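Local coordinates for P35 antigen (Borrelia burgdorferi, PDB 4ALY), which is an outer surface lipoprotein of the Lyme disease spirochaete, critical for ensuring infection after a tick bite, at residues A[97-100]-A[101-105]; A[128-131]-A[132-136]. All coordinates share one frame; numbering follows the deposited sequence.

Interaction 1. Residues A[97-100]-A[101-105]; sequences GEPN and DQFGM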
# COMPACT_ATOMS: atom_id res chain seq x y z
N GLY A 97 -9.67 14.31 1.42
CA GLY A 97 -10.76 13.93 0.49
C GLY A 97 -10.15 13.58 -0.84
O GLY A 97 -9.02 13.15 -0.91
N GLU A 98 -10.82 13.94 -1.92
CA GLU A 98 -10.35 13.57 -3.25
C GLU A 98 -11.37 14.26 -4.10
O GLU A 98 -12.46 14.55 -3.61
CB GLU A 98 -10.42 12.01 -3.45
CG GLU A 98 -11.84 11.40 -3.50
CD GLU A 98 -11.89 9.88 -3.25
OE1 GLU A 98 -11.17 9.05 -3.90
OE2 GLU A 98 -12.69 9.50 -2.37
N PRO A 99 -11.07 14.46 -5.37
CA PRO A 99 -11.97 15.01 -6.36
C PRO A 99 -13.06 13.99 -6.72
O PRO A 99 -12.90 12.83 -6.37
CB PRO A 99 -11.07 15.11 -7.57
CG PRO A 99 -9.70 15.12 -7.02
CD PRO A 99 -9.82 14.05 -6.01
N ASN A 100 -14.11 14.41 -7.43
CA ASN A 100 -15.14 13.46 -7.86
C ASN A 100 -14.50 12.51 -8.84
O ASN A 100 -14.90 11.39 -8.93
CB ASN A 100 -16.31 14.14 -8.63
CG ASN A 100 -17.07 15.13 -7.76
OD1 ASN A 100 -17.17 14.93 -6.55
ND2 ASN A 100 -17.60 16.23 -8.38
N ASP A 101 -13.52 13.02 -9.59
CA ASP A 101 -12.86 12.19 -10.55
C ASP A 101 -11.77 11.25 -9.93
O ASP A 101 -11.05 10.58 -10.66
CB ASP A 101 -12.41 13.00 -11.77
CG ASP A 101 -11.01 13.66 -11.62
OD1 ASP A 101 -10.44 13.78 -10.50
OD2 ASP A 101 -10.52 14.12 -12.69
N GLN A 102 -11.71 11.16 -8.60
CA GLN A 102 -10.76 10.25 -7.91
C GLN A 102 -9.37 10.31 -8.49
O GLN A 102 -8.72 9.27 -8.82
CB GLN A 102 -11.35 8.84 -7.83
CG GLN A 102 -12.67 8.94 -7.10
CD GLN A 102 -13.48 7.68 -7.11
OE1 GLN A 102 -13.18 6.70 -7.81
NE2 GLN A 102 -14.50 7.66 -6.25
N PHE A 103 -8.89 11.55 -8.63
CA PHE A 103 -7.55 11.82 -9.13
C PHE A 103 -7.38 11.27 -10.51
O PHE A 103 -6.26 10.83 -10.91
CB PHE A 103 -6.47 11.34 -8.16
CG PHE A 103 -6.40 12.18 -6.91
CD1 PHE A 103 -6.06 13.52 -7.00
CD2 PHE A 103 -6.62 11.65 -5.67
CE1 PHE A 103 -5.99 14.33 -5.88
CE2 PHE A 103 -6.55 12.46 -4.51
CZ PHE A 103 -6.24 13.81 -4.64
N GLY A 104 -8.46 11.40 -11.30
CA GLY A 104 -8.41 11.03 -12.73
C GLY A 104 -8.66 9.53 -12.91
O GLY A 104 -8.88 9.06 -14.02
N MET A 105 -8.65 8.77 -11.82
CA MET A 105 -8.67 7.36 -11.92
C MET A 105 -10.07 6.74 -11.99
O MET A 105 -10.23 5.56 -12.27
CB MET A 105 -7.90 6.78 -10.75
CG MET A 105 -6.41 6.88 -10.95
SD MET A 105 -5.49 6.35 -9.46
CE MET A 105 -5.22 4.74 -10.11
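A proline–aromatic contact, P99 against F103, folds the surface loop between helix 70-95 and helix 106-110 back on itself. P99 CD sits over one face of the F103 ring, 3.7 Å from its centroid and only 4° off the ring normal, a CH-pi contact. Proline suits the place because CD, bonded to the ring nitrogen, carries polarised C-H groups that an aromatic pi cloud attracts. The two side chains meet at about a right angle, and E98 CB adds an oblique touch at F103 CE2, 4.0 Å away. A type I beta turn from P99 to Q102 makes this return possible; its hydrogen bond runs from Q102 N to P99 O at 3.0 Å.

E98 and Q102 lie side by side, pointing the same way, their carboxylate and amide planes 27° apart and E98 OE1 3.5 Å from Q102 CG. With CG between its backbone N and carbonyl carbon (chi1 68°), E98 reaches R132 and Y136 of helix 129-137, while Q102 NE2 donates to D124 O. The proline–phenylalanine packing thus accompanies the turn, and both the F103 ring and the polar ends of E98 and Q102 meet neighbouring helices or loops.

Interaction 2. Residues A[128-131]-A[132-136]; sequences YTEE and RRMLY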
# COMPACT_ATOMS: atom_id res chain seq x y z
N TYR A 128 -15.89 2.28 -0.70
CA TYR A 128 -14.45 2.07 -0.76
C TYR A 128 -13.67 3.36 -0.57
O TYR A 128 -12.50 3.43 -0.91
CB TYR A 128 -14.10 1.38 -2.07
CG TYR A 128 -14.71 0.02 -2.09
CD1 TYR A 128 -14.16 -0.99 -1.33
CD2 TYR A 128 -15.87 -0.25 -2.82
CE1 TYR A 128 -14.74 -2.25 -1.27
CE2 TYR A 128 -16.44 -1.50 -2.79
CZ TYR A 128 -15.88 -2.50 -2.00
OH TYR A 128 -16.42 -3.78 -1.95
N THR A 129 -14.34 4.39 -0.05
CA THR A 129 -13.65 5.63 0.36
C THR A 129 -12.34 5.36 1.12
O THR A 129 -11.25 5.79 0.67
CB THR A 129 -14.59 6.52 1.22
OG1 THR A 129 -15.82 6.70 0.53
CG2 THR A 129 -13.94 7.86 1.50
N GLU A 130 -12.46 4.65 2.25
CA GLU A 130 -11.27 4.26 3.04
C GLU A 130 -10.13 3.59 2.26
O GLU A 130 -8.96 4.01 2.36
CB GLU A 130 -11.64 3.39 4.20
CG GLU A 130 -11.33 4.00 5.55
CD GLU A 130 -10.51 3.03 6.41
OE1 GLU A 130 -10.26 1.90 5.95
OE2 GLU A 130 -10.09 3.40 7.54
N GLU A 131 -10.47 2.57 1.50
CA GLU A 131 -9.51 1.81 0.73
C GLU A 131 -8.87 2.66 -0.39
O GLU A 131 -7.66 2.66 -0.64
CB GLU A 131 -10.23 0.63 0.12
CG GLU A 131 -10.54 -0.44 1.12
CD GLU A 131 -11.92 -0.31 1.72
OE1 GLU A 131 -12.62 0.75 1.60
OE2 GLU A 131 -12.31 -1.31 2.33
N ARG A 132 -9.67 3.45 -1.03
CA ARG A 132 -9.10 4.41 -1.92
C ARG A 132 -8.02 5.32 -1.22
O ARG A 132 -6.89 5.46 -1.72
CB ARG A 132 -10.21 5.21 -2.50
CG ARG A 132 -10.56 4.85 -3.90
CD ARG A 132 -11.46 5.98 -4.42
NE ARG A 132 -12.68 5.29 -4.28
CZ ARG A 132 -13.80 5.69 -3.71
NH1 ARG A 132 -13.98 6.94 -3.27
NH2 ARG A 132 -14.77 4.80 -3.73
N ARG A 133 -8.37 5.92 -0.08
CA ARG A 133 -7.48 6.76 0.74
C ARG A 133 -6.14 6.03 1.07
O ARG A 133 -5.00 6.58 0.83
CB ARG A 133 -8.21 7.25 2.02
CG ARG A 133 -7.54 8.49 2.71
CD ARG A 133 -6.28 8.08 3.51
NE ARG A 133 -6.59 6.99 4.43
CZ ARG A 133 -5.66 6.20 4.93
NH1 ARG A 133 -4.42 6.38 4.53
NH2 ARG A 133 -5.95 5.22 5.78
N MET A 134 -6.25 4.77 1.51
CA MET A 134 -5.04 3.94 1.84
C MET A 134 -4.22 3.78 0.57
O MET A 134 -3.03 3.89 0.57
CB MET A 134 -5.45 2.60 2.42
CG MET A 134 -5.25 2.44 3.92
SD MET A 134 -6.38 1.21 4.57
CE MET A 134 -6.47 1.62 6.32
N LEU A 135 -4.87 3.58 -0.56
CA LEU A 135 -4.11 3.50 -1.77
C LEU A 135 -3.31 4.83 -2.03
O LEU A 135 -2.15 4.79 -2.46
CB LEU A 135 -5.05 3.22 -2.92
CG LEU A 135 -4.42 3.19 -4.30
CD1 LEU A 135 -3.32 2.10 -4.41
CD2 LEU A 135 -5.58 2.96 -5.30
N TYR A 136 -3.95 5.99 -1.78
CA TYR A 136 -3.31 7.28 -2.09
C TYR A 136 -2.14 7.51 -1.12
O TYR A 136 -1.07 7.94 -1.53
CB TYR A 136 -4.32 8.44 -1.96
CG TYR A 136 -5.58 8.38 -2.81
CD1 TYR A 136 -5.57 7.81 -4.09
CD2 TYR A 136 -6.78 8.89 -2.34
CE1 TYR A 136 -6.71 7.79 -4.89
CE2 TYR A 136 -7.94 8.83 -3.09
CZ TYR A 136 -7.89 8.30 -4.40
OH TYR A 136 -9.04 8.26 -5.19
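R132 folds back across the first turn of helix 129-137, laying one face of its guanidinium over the Y128–T129 peptide. Y128 O and T129 N each lie 3.6 Å from the plane, toward the rim of the group, and R132 NH2 comes within 3.9 Å of Y128 CB. A bend at chi3 (-102°) swings the group back toward the start of the helix, where arginine is apt because its flat face can rest on a peptide while its N-H groups serve other acceptors, F123 O among them.

Y128 holds the N-cap position, and its carbonyl accepts R132 N at 2.8 Å; the same i to i+4 pattern carries on through L135 N to E131 O and beyond. E130, bent at chi2, brings OE1 to 3.8 Å from M134 CE, the two side chains crossing at a slant. The charged E130 suits its exposed position, the long, flexible M134 its buried one. R133 CG lies opposite the backbone N (chi1 -161°), and bends at chi2 and chi3 bring NH1 to T137 OG1 and NH2 to E182 OE1.

Around this short helix, M134 packs on F175 and L179 of helix 163-189, R133 touches S90 and D93 of helix 70-95, and R132, L135 and Y136 meet F110 of helix 106-110.

Interaction 1 comes first along the chain, in the loop after helix 70-95; interaction 2 follows after helix 106-110, at the start of helix 129-137. Their centres are about 11 Å apart, and they touch directly. E98 joins them with both carboxylate oxygens: OE2 forms a salt bridge to R132 NH1 at 3.0 Å, and OE1 a probable hydrogen bond to Y136 OH at 2.6 Å. The rings of F103 and Y136 add an edge-to-face stack. A surface loop is thereby fastened to a more deeply placed helix of this largely helical lipoprotein, and both belong to the part of the chain related to the Borrelia Bbcrasp-1 family.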